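Local coordinates for DNA helicase RecQ (Deinococcus radiodurans, PDB 4Q48), which probably couples ATP hydrolysis to the unwinding of duplex DNA while translocating in the 3'-5' direction, the chain here being its catalytic core, at residues R129-L134 and S165-R170; S248-A253 and A265-L270; G442-K447 and P457-G462. All blocks are in the same frame, centred on the assembly; numbering follows the deposited sequence.

Followed from the N terminus, the three contacts come strictly in series: none nests in another and none crosses. Contact 1 closes a 30-residue loop that includes strand 139-145, joining two helices of the DEAD/DEAH helicase region. Contact 2 closes an 11-residue loop in the helicase C-terminal region, where helix 246-258 meets strand 263-266 at the edge of the second parallel sheet. After the zinc-binding region, contact 3 closes a nine-residue loop in the RQC domain. The centres of contacts 1 and 2 lie about 47 Å apart, and contact 3 is farther still from either. Each lies within its own domain, and none bridges two of them.

Contact 1: R129-L134 and S165-R170; sequences RTLDLL and SVLAER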
loop_
_atom_site.group_PDB
_atom_site.type_symbol
_atom_site.label_atom_id
_atom_site.label_comp_id
_atom_site.label_asym_id
_atom_site.label_seq_id
_atom_site.Cartn_x
_atom_site.Cartn_y
_atom_site.Cartn_z
ATOM N N ARG A 129 15.936 6.324 -29.166
ATOM C CA ARG A 129 15.107 6.441 -30.350
ATOM C C ARG A 129 13.650 6.740 -29.998
ATOM O O ARG A 129 13.030 7.628 -30.600
ATOM C CB ARG A 129 15.214 5.175 -31.187
ATOM C CG ARG A 129 14.462 5.232 -32.458
ATOM C CD ARG A 129 14.203 3.843 -32.958
ATOM N NE ARG A 129 13.455 3.823 -34.208
ATOM C CZ ARG A 129 12.190 3.435 -34.290
ATOM N NH1 ARG A 129 11.561 3.060 -33.183
ATOM N NH2 ARG A 129 11.555 3.433 -35.465
ATOM N N THR A 130 13.099 6.013 -29.027
ATOM C CA THR A 130 11.695 6.189 -28.685
ATOM C C THR A 130 11.407 7.606 -28.160
ATOM O O THR A 130 10.401 8.220 -28.507
ATOM C CB THR A 130 11.253 5.143 -27.619
ATOM O OG1 THR A 130 11.440 3.826 -28.136
ATOM C CG2 THR A 130 9.780 5.326 -27.222
ATOM N N LEU A 131 12.312 8.134 -27.351
ATOM C CA LEU A 131 12.125 9.460 -26.776
ATOM C C LEU A 131 12.131 10.523 -27.882
ATOM O O LEU A 131 11.467 11.558 -27.776
ATOM C CB LEU A 131 13.207 9.727 -25.731
ATOM C CG LEU A 131 12.951 8.947 -24.431
ATOM C CD1 LEU A 131 14.238 8.771 -23.676
ATOM C CD2 LEU A 131 11.896 9.593 -23.532
ATOM N N ASP A 132 12.852 10.238 -28.964
ATOM C CA ASP A 132 12.910 11.145 -30.102
ATOM C C ASP A 132 11.556 11.216 -30.835
ATOM O O ASP A 132 11.105 12.326 -31.166
ATOM C CB ASP A 132 14.012 10.702 -31.085
ATOM C CG ASP A 132 15.414 11.138 -30.649
ATOM O OD1 ASP A 132 15.541 11.974 -29.737
ATOM O OD2 ASP A 132 16.403 10.618 -31.206
ATOM N N LEU A 133 10.908 10.058 -31.065
ATOM C CA LEU A 133 9.596 10.016 -31.724
ATOM C C LEU A 133 8.595 10.836 -30.941
ATOM O O LEU A 133 7.798 11.614 -31.504
ATOM C CB LEU A 133 9.038 8.605 -31.843
ATOM C CG LEU A 133 9.616 7.551 -32.784
ATOM C CD1 LEU A 133 8.527 6.554 -33.053
ATOM C CD2 LEU A 133 10.134 8.115 -34.097
ATOM N N LEU A 134 8.659 10.685 -29.627
ATOM C CA LEU A 134 7.704 11.347 -28.772
ATOM C C LEU A 134 7.798 12.843 -28.966
ATOM O O LEU A 134 6.788 13.554 -28.926
ATOM C CB LEU A 134 7.971 10.956 -27.321
ATOM C CG LEU A 134 7.529 9.511 -27.021
ATOM C CD1 LEU A 134 8.103 9.025 -25.713
ATOM C CD2 LEU A 134 6.009 9.429 -26.990
ATOM N N SER A 165 13.293 9.369 -14.410
ATOM C CA SER A 165 13.853 10.704 -14.237
ATOM C C SER A 165 13.637 11.530 -15.487
ATOM O O SER A 165 13.273 12.703 -15.426
ATOM C CB SER A 165 15.352 10.629 -13.941
ATOM O OG SER A 165 15.666 9.557 -13.069
ATOM N N VAL A 166 13.864 10.872 -16.619
ATOM C CA VAL A 166 14.013 11.507 -17.918
ATOM C C VAL A 166 12.736 12.159 -18.477
ATOM O O VAL A 166 12.824 13.079 -19.270
ATOM C CB VAL A 166 14.551 10.467 -18.947
ATOM C CG1 VAL A 166 13.408 9.696 -19.589
ATOM C CG2 VAL A 166 15.400 11.128 -20.008
ATOM N N LEU A 167 11.557 11.726 -18.053
ATOM C CA LEU A 167 10.345 12.333 -18.591
ATOM C C LEU A 167 10.296 13.800 -18.223
ATOM O O LEU A 167 9.982 14.639 -19.062
ATOM C CB LEU A 167 9.078 11.640 -18.099
ATOM C CG LEU A 167 8.928 10.198 -18.578
ATOM C CD1 LEU A 167 7.568 9.668 -18.164
ATOM C CD2 LEU A 167 9.192 10.017 -20.075
ATOM N N ALA A 168 10.589 14.114 -16.969
ATOM C CA ALA A 168 10.606 15.504 -16.532
ATOM C C ALA A 168 11.732 16.317 -17.198
ATOM O O ALA A 168 11.639 17.543 -17.290
ATOM C CB ALA A 168 10.718 15.571 -15.038
ATOM N N GLU A 169 12.803 15.654 -17.633
ATOM C CA GLU A 169 13.882 16.359 -18.337
ATOM C C GLU A 169 13.513 16.727 -19.759
ATOM O O GLU A 169 13.370 17.892 -20.096
ATOM C CB GLU A 169 15.158 15.526 -18.372
ATOM C CG GLU A 169 16.188 15.914 -17.328
ATOM C CD GLU A 169 17.068 14.743 -16.919
ATOM O OE1 GLU A 169 16.808 14.129 -15.844
ATOM O OE2 GLU A 169 18.013 14.435 -17.687
ATOM N N ARG A 170 13.311 15.713 -20.586
ATOM C CA ARG A 170 13.136 15.929 -22.008
ATOM C C ARG A 170 11.763 16.484 -22.356
ATOM O O ARG A 170 11.576 17.016 -23.458
ATOM C CB ARG A 170 13.448 14.639 -22.776
ATOM C CG ARG A 170 14.955 14.519 -22.967
ATOM C CD ARG A 170 15.419 13.338 -23.768
ATOM N NE ARG A 170 15.086 13.494 -25.166
ATOM C CZ ARG A 170 15.472 12.660 -26.125
ATOM N NH1 ARG A 170 16.219 11.605 -25.839
ATOM N NH2 ARG A 170 15.100 12.874 -27.382
#
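Helices 128-135 and 165-170 of the DEAD/DEAH-box domain, the first RecA-like (P-loop NTPase) domain of the helicase, run in roughly the same direction, 40° between their short segments, but their axes come no closer than 12.0 Å. Long side chains must therefore span the gap.

The tight part is Leu131 against Arg170, the two residues that bury most of the surface. Arg170 has CG anti to its carbonyl carbon and bends at chi3 (71°), which carries the guanidinium across to the other helix. One face of that group lies over Leu131 CB, with Arg170 NH1 the nearest atom at 3.6 Å.

Deeper in, the apolar packing is sparser. Leu131 CD2 lies 4.2 Å from Val166 CG1, and Leu167 CD2 stands 4.4 Å from the same Leu131 CD2. Leu167 continues onto Phe142 and Ile144 of strand 139-145, and Leu134 touches Val139, so both helices pack beside that strand.

The solvent side holds the exposed Asp132 and the guanidinium rim. Arg170 NH2 donates to Asp132 OD1 over 2.6 Å, a salt bridge in which the oxygen sits almost exactly in the guanidinium plane and uses its anti lone pair. Carboxylate and guanidinium planes are turned 60° apart, and one oxygen meets one nitrogen, not a paired two-point bond. Glu135 adds a weak, long ion pair to the same NH2.

An alanine in place of Arg170 would probably leave Asp132 without this charge partner and uncover the CB side of Leu131.

The guanidinium thus plays two parts: its flat face, poorly solvated, packs on Leu131 CB while its rim N-H bonds the acid. Its fixed positive charge would probably favour the ionised form of Asp132.

Contact 2: S248-A253 and A265-L270; sequences SVEETA and AYHAGL
Val249 has CG1 anti to its backbone N (chi1 158°), which aims that methyl from helix 246-258 at the edge strand 263-266. His267 instead places CG in the crowded position between its own N and carbonyl carbon (chi1 56°), and this brings its ring back beside the same methyl.

Val249 CG1 is consequently the hub. It lies 3.6 Å from Ala265 CB and also meets Tyr266 N. Its approach to His267 CD2, at 4.0 Å, is to the edge of the imidazole, near its plane. One turn further along the helix, Ala253 CB meets Ala265 CB at 4.0 Å, so the small alanine of the strand is held between two helix positions. Glu250 CG comes obliquely to His267 NE2, 4.2 Å away, at the solvent side. Tyr266 points away from the helix and packs on helix 272-284, as expected where successive strand residues serve the two faces of a sheet.

The helix and strand belong to a beta-alpha-beta crossover in the helicase C-terminal domain, the second RecA-like domain: strand 238-242, helix 246-258, then strand 263-266 at the rim of the parallel sheet, with strand 289-292 between the two strands. Within the helix, Ser248 O accepts both Thr252 N and Thr252 OG1, so that hydroxyl is satisfied by its own helix.

Methyl-to-methyl packing carries the join. Glu250 OE2 stands 4.4 Å from His267 NE2, too far for a direct contact, and has a weak, long ion pair with Arg246; its negative charge might modestly favour a protonated imidazole, though the charge state itself is not established.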
loop_
_atom_site.group_PDB
_atom_site.type_symbol
_atom_site.label_atom_id
_atom_site.label_comp_id
_atom_site.label_asym_id
_atom_site.label_seq_id
_atom_site.Cartn_x
_atom_site.Cartn_y
_atom_site.Cartn_z
ATOM N N SER A 248 0.131 -26.446 4.138
ATOM C CA SER A 248 -0.921 -26.014 5.056
ATOM C C SER A 248 -2.253 -25.837 4.307
ATOM O O SER A 248 -3.323 -26.105 4.859
ATOM C CB SER A 248 -0.526 -24.721 5.764
ATOM O OG SER A 248 0.748 -24.851 6.371
ATOM N N VAL A 249 -2.175 -25.395 3.049
ATOM C CA VAL A 249 -3.356 -25.303 2.185
ATOM C C VAL A 249 -4.002 -26.678 1.971
ATOM O O VAL A 249 -5.178 -26.862 2.271
ATOM C CB VAL A 249 -3.014 -24.653 0.814
ATOM C CG1 VAL A 249 -4.028 -25.029 -0.243
ATOM C CG2 VAL A 249 -2.920 -23.129 0.948
ATOM N N GLU A 250 -3.231 -27.631 1.458
ATOM C CA GLU A 250 -3.688 -29.007 1.283
ATOM C C GLU A 250 -4.369 -29.572 2.532
ATOM O O GLU A 250 -5.547 -29.968 2.503
ATOM C CB GLU A 250 -2.494 -29.892 0.909
ATOM C CG GLU A 250 -1.949 -29.688 -0.507
ATOM C CD GLU A 250 -0.660 -30.484 -0.765
ATOM O OE1 GLU A 250 -0.645 -31.724 -0.525
ATOM O OE2 GLU A 250 0.335 -29.857 -1.216
ATOM N N GLU A 251 -3.636 -29.568 3.639
ATOM C CA GLU A 251 -4.098 -30.239 4.842
ATOM C C GLU A 251 -5.278 -29.552 5.486
ATOM O O GLU A 251 -6.206 -30.217 5.935
ATOM C CB GLU A 251 -2.953 -30.391 5.839
ATOM C CG GLU A 251 -1.947 -31.451 5.388
ATOM C CD GLU A 251 -0.741 -31.535 6.288
ATOM O OE1 GLU A 251 -0.052 -30.506 6.445
ATOM O OE2 GLU A 251 -0.479 -32.635 6.825
ATOM N N THR A 252 -5.237 -28.224 5.527
ATOM C CA THR A 252 -6.369 -27.430 6.012
ATOM C C THR A 252 -7.610 -27.671 5.142
ATOM O O THR A 252 -8.709 -27.908 5.661
ATOM C CB THR A 252 -6.029 -25.914 6.010
ATOM O OG1 THR A 252 -4.849 -25.692 6.795
ATOM C CG2 THR A 252 -7.187 -25.076 6.548
ATOM N N ALA A 253 -7.411 -27.654 3.821
ATOM C CA ALA A 253 -8.500 -27.867 2.883
ATOM C C ALA A 253 -9.162 -29.212 3.145
ATOM O O ALA A 253 -10.380 -29.303 3.084
ATOM C CB ALA A 253 -8.007 -27.786 1.421
ATOM N N ALA A 265 -8.484 -26.698 -2.293
ATOM C CA ALA A 265 -7.128 -26.183 -2.268
ATOM C C ALA A 265 -6.863 -25.399 -3.554
ATOM O O ALA A 265 -7.411 -25.727 -4.608
ATOM C CB ALA A 265 -6.121 -27.315 -2.101
ATOM N N TYR A 266 -6.025 -24.369 -3.454
ATOM C CA TYR A 266 -5.690 -23.477 -4.567
ATOM C C TYR A 266 -4.287 -22.933 -4.311
ATOM O O TYR A 266 -4.100 -22.045 -3.461
ATOM C CB TYR A 266 -6.711 -22.350 -4.676
ATOM C CG TYR A 266 -6.630 -21.420 -5.875
ATOM C CD1 TYR A 266 -7.034 -21.830 -7.134
ATOM C CD2 TYR A 266 -6.220 -20.096 -5.722
ATOM C CE1 TYR A 266 -7.000 -20.962 -8.215
ATOM C CE2 TYR A 266 -6.178 -19.222 -6.792
ATOM C CZ TYR A 266 -6.566 -19.662 -8.042
ATOM O OH TYR A 266 -6.521 -18.796 -9.120
ATOM N N HIS A 267 -3.301 -23.481 -5.020
ATOM C CA HIS A 267 -1.904 -23.092 -4.830
ATOM C C HIS A 267 -1.109 -23.164 -6.134
ATOM O O HIS A 267 -1.564 -23.745 -7.125
ATOM C CB HIS A 267 -1.281 -23.975 -3.726
ATOM C CG HIS A 267 -1.376 -25.443 -3.997
ATOM N ND1 HIS A 267 -0.612 -26.081 -4.947
ATOM C CD2 HIS A 267 -2.238 -26.374 -3.524
ATOM C CE1 HIS A 267 -0.940 -27.360 -4.988
ATOM N NE2 HIS A 267 -1.933 -27.560 -4.141
ATOM N N ALA A 268 0.099 -22.606 -6.109
ATOM C CA ALA A 268 0.934 -22.472 -7.298
ATOM C C ALA A 268 1.208 -23.840 -7.915
ATOM O O ALA A 268 1.585 -23.964 -9.083
ATOM C CB ALA A 268 2.250 -21.759 -6.948
ATOM N N GLY A 269 1.016 -24.868 -7.100
ATOM C CA GLY A 269 1.372 -26.225 -7.447
ATOM C C GLY A 269 0.615 -26.960 -8.529
ATOM O O GLY A 269 0.760 -26.652 -9.710
ATOM N N LEU A 270 -0.263 -27.862 -8.107
ATOM C CA LEU A 270 -0.802 -28.910 -8.968
ATOM C C LEU A 270 -1.648 -28.309 -10.120
ATOM O O LEU A 270 -2.045 -27.125 -10.085
ATOM C CB LEU A 270 -1.581 -29.929 -8.075
ATOM C CG LEU A 270 -1.964 -31.418 -8.292
ATOM C CD1 LEU A 270 -2.775 -31.928 -7.117
ATOM C CD2 LEU A 270 -2.688 -31.785 -9.528
#

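Contact 3: G442-K447 and P457-G462; sequences GRETDK and PTFGVG
A Schellman motif at the end of helix 433-441 meets a type II beta turn, Thr458 to Val461, on the surface of the RQC domain, a winged-helix fold. Gly442 terminates the helix with positive phi (78°), and Gly460 takes the third position of the turn with a similar value. The two glycines touch back to back, Gly442 N lying 3.4 Å from Gly460 CA. The positive phi of Gly442, and the nearness of Gly460, are consistent with glycine here.

Phe459, at the second position of the turn, does most of the side-chain work. Its CG is anti to the backbone N (chi1 -168°), which extends the ring alongside the chain leaving the helix, one face to Gly442. Gly442 CA sits over that face, 3.7 Å from the centroid of the Phe459 ring and 19° from the ring normal, a CH-pi contact shifted toward the rim. At the far tip, Arg443 O reaches Phe459 CZ at 3.4 Å, near the ring plane. Glu444 sets its CG 4.1 Å from Phe459 CZ and turns its carboxylate nearly perpendicular to the ring. Val439, Val448 and His454 also touch Phe459, placing it between helices 433-441 and 446-451.

The loop is anchored by backbone bonds of Gly460 with Val439 and of Gly462 with Leu440. Arg443 directs its guanidinium elsewhere, into a salt bridge with Glu467.

Between the segments, the ring carries most of the side-chain contact, beside the close glycine pair: its pi face receives an alpha C-H, while its rim, slightly positive, meets a carbonyl oxygen, an electrostatic match that probably adds to the backbone bonds holding the turn against the helix end.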
loop_
_atom_site.group_PDB
_atom_site.type_symbol
_atom_site.label_atom_id
_atom_site.label_comp_id
_atom_site.label_asym_id
_atom_site.label_seq_id
_atom_site.Cartn_x
_atom_site.Cartn_y
_atom_site.Cartn_z
ATOM N N GLY A 442 19.122 12.376 32.201
ATOM C CA GLY A 442 19.983 13.293 32.913
ATOM C C GLY A 442 21.321 12.647 33.176
ATOM O O GLY A 442 21.894 12.845 34.248
ATOM N N ARG A 443 21.792 11.844 32.220
ATOM C CA ARG A 443 23.118 11.236 32.315
ATOM C C ARG A 443 24.152 12.084 31.587
ATOM O O ARG A 443 23.987 12.386 30.399
ATOM C CB ARG A 443 23.143 9.834 31.723
ATOM C CG ARG A 443 22.296 8.792 32.417
ATOM C CD ARG A 443 22.246 7.586 31.486
ATOM N NE ARG A 443 21.722 6.371 32.094
ATOM C CZ ARG A 443 21.421 5.287 31.387
ATOM N NH1 ARG A 443 21.622 5.297 30.067
ATOM N NH2 ARG A 443 20.927 4.202 31.986
ATOM N N GLU A 444 25.229 12.443 32.286
ATOM C CA GLU A 444 26.272 13.257 31.678
ATOM C C GLU A 444 27.294 12.392 30.953
ATOM O O GLU A 444 28.463 12.342 31.335
ATOM C CB GLU A 444 26.956 14.154 32.716
ATOM C CG GLU A 444 25.977 14.848 33.677
ATOM C CD GLU A 444 26.438 16.247 34.084
ATOM O OE1 GLU A 444 27.289 16.824 33.373
ATOM O OE2 GLU A 444 25.932 16.781 35.093
ATOM N N THR A 445 26.838 11.725 29.890
ATOM C CA THR A 445 27.733 11.009 29.000
ATOM C C THR A 445 28.572 12.088 28.356
ATOM O O THR A 445 28.249 13.269 28.442
ATOM C CB THR A 445 27.002 10.207 27.903
ATOM O OG1 THR A 445 25.800 9.643 28.424
ATOM C CG2 THR A 445 27.900 9.096 27.347
ATOM N N ASP A 446 29.629 11.710 27.669
ATOM C CA ASP A 446 30.522 12.740 27.197
ATOM C C ASP A 446 30.033 13.232 25.856
ATOM O O ASP A 446 30.253 14.399 25.501
ATOM C CB ASP A 446 31.949 12.199 27.144
ATOM C CG ASP A 446 32.509 11.895 28.542
ATOM O OD1 ASP A 446 31.955 12.411 29.548
ATOM O OD2 ASP A 446 33.485 11.113 28.628
ATOM N N LYS A 447 29.340 12.345 25.133
ATOM C CA LYS A 447 28.592 12.730 23.922
ATOM C C LYS A 447 27.625 13.853 24.292
ATOM O O LYS A 447 27.437 14.808 23.530
ATOM C CB LYS A 447 27.840 11.540 23.323
ATOM C CG LYS A 447 27.525 10.482 24.367
ATOM C CD LYS A 447 26.337 9.542 24.044
ATOM C CE LYS A 447 26.661 8.500 22.964
ATOM N NZ LYS A 447 25.507 7.579 22.709
ATOM N N PRO A 457 17.234 23.032 29.390
ATOM C CA PRO A 457 16.235 22.880 30.461
ATOM C C PRO A 457 15.550 21.500 30.496
ATOM O O PRO A 457 14.978 21.144 31.529
ATOM C CB PRO A 457 15.222 23.981 30.145
ATOM C CG PRO A 457 15.339 24.160 28.691
ATOM C CD PRO A 457 16.808 24.011 28.388
ATOM N N THR A 458 15.608 20.758 29.389
ATOM C CA THR A 458 14.979 19.431 29.256
ATOM C C THR A 458 15.802 18.276 29.852
ATOM O O THR A 458 15.377 17.117 29.838
ATOM C CB THR A 458 14.708 19.093 27.766
ATOM O OG1 THR A 458 13.759 18.028 27.667
ATOM C CG2 THR A 458 15.979 18.650 27.082
ATOM N N PHE A 459 16.993 18.594 30.345
ATOM C CA PHE A 459 17.954 17.573 30.757
ATOM C C PHE A 459 17.475 16.865 32.012
ATOM O O PHE A 459 17.160 17.513 33.009
ATOM C CB PHE A 459 19.337 18.193 31.007
ATOM C CG PHE A 459 20.446 17.186 31.166
ATOM C CD1 PHE A 459 20.827 16.372 30.104
ATOM C CD2 PHE A 459 21.092 17.030 32.390
ATOM C CE1 PHE A 459 21.856 15.433 30.249
ATOM C CE2 PHE A 459 22.123 16.094 32.541
ATOM C CZ PHE A 459 22.502 15.294 31.470
ATOM N N GLY A 460 17.318 15.546 31.928
ATOM C CA GLY A 460 16.934 14.776 33.090
ATOM C C GLY A 460 15.483 14.904 33.478
ATOM O O GLY A 460 15.083 14.441 34.546
ATOM N N VAL A 461 14.680 15.501 32.610
ATOM C CA VAL A 461 13.263 15.672 32.898
ATOM C C VAL A 461 12.574 14.300 32.969
ATOM O O VAL A 461 11.449 14.181 33.467
ATOM C CB VAL A 461 12.572 16.573 31.833
ATOM C CG1 VAL A 461 12.544 15.870 30.446
ATOM C CG2 VAL A 461 11.159 17.000 32.299
ATOM N N GLY A 462 13.249 13.273 32.451
ATOM C CA GLY A 462 12.715 11.920 32.426
ATOM C C GLY A 462 13.405 10.964 33.401
ATOM O O GLY A 462 13.419 9.756 33.169
#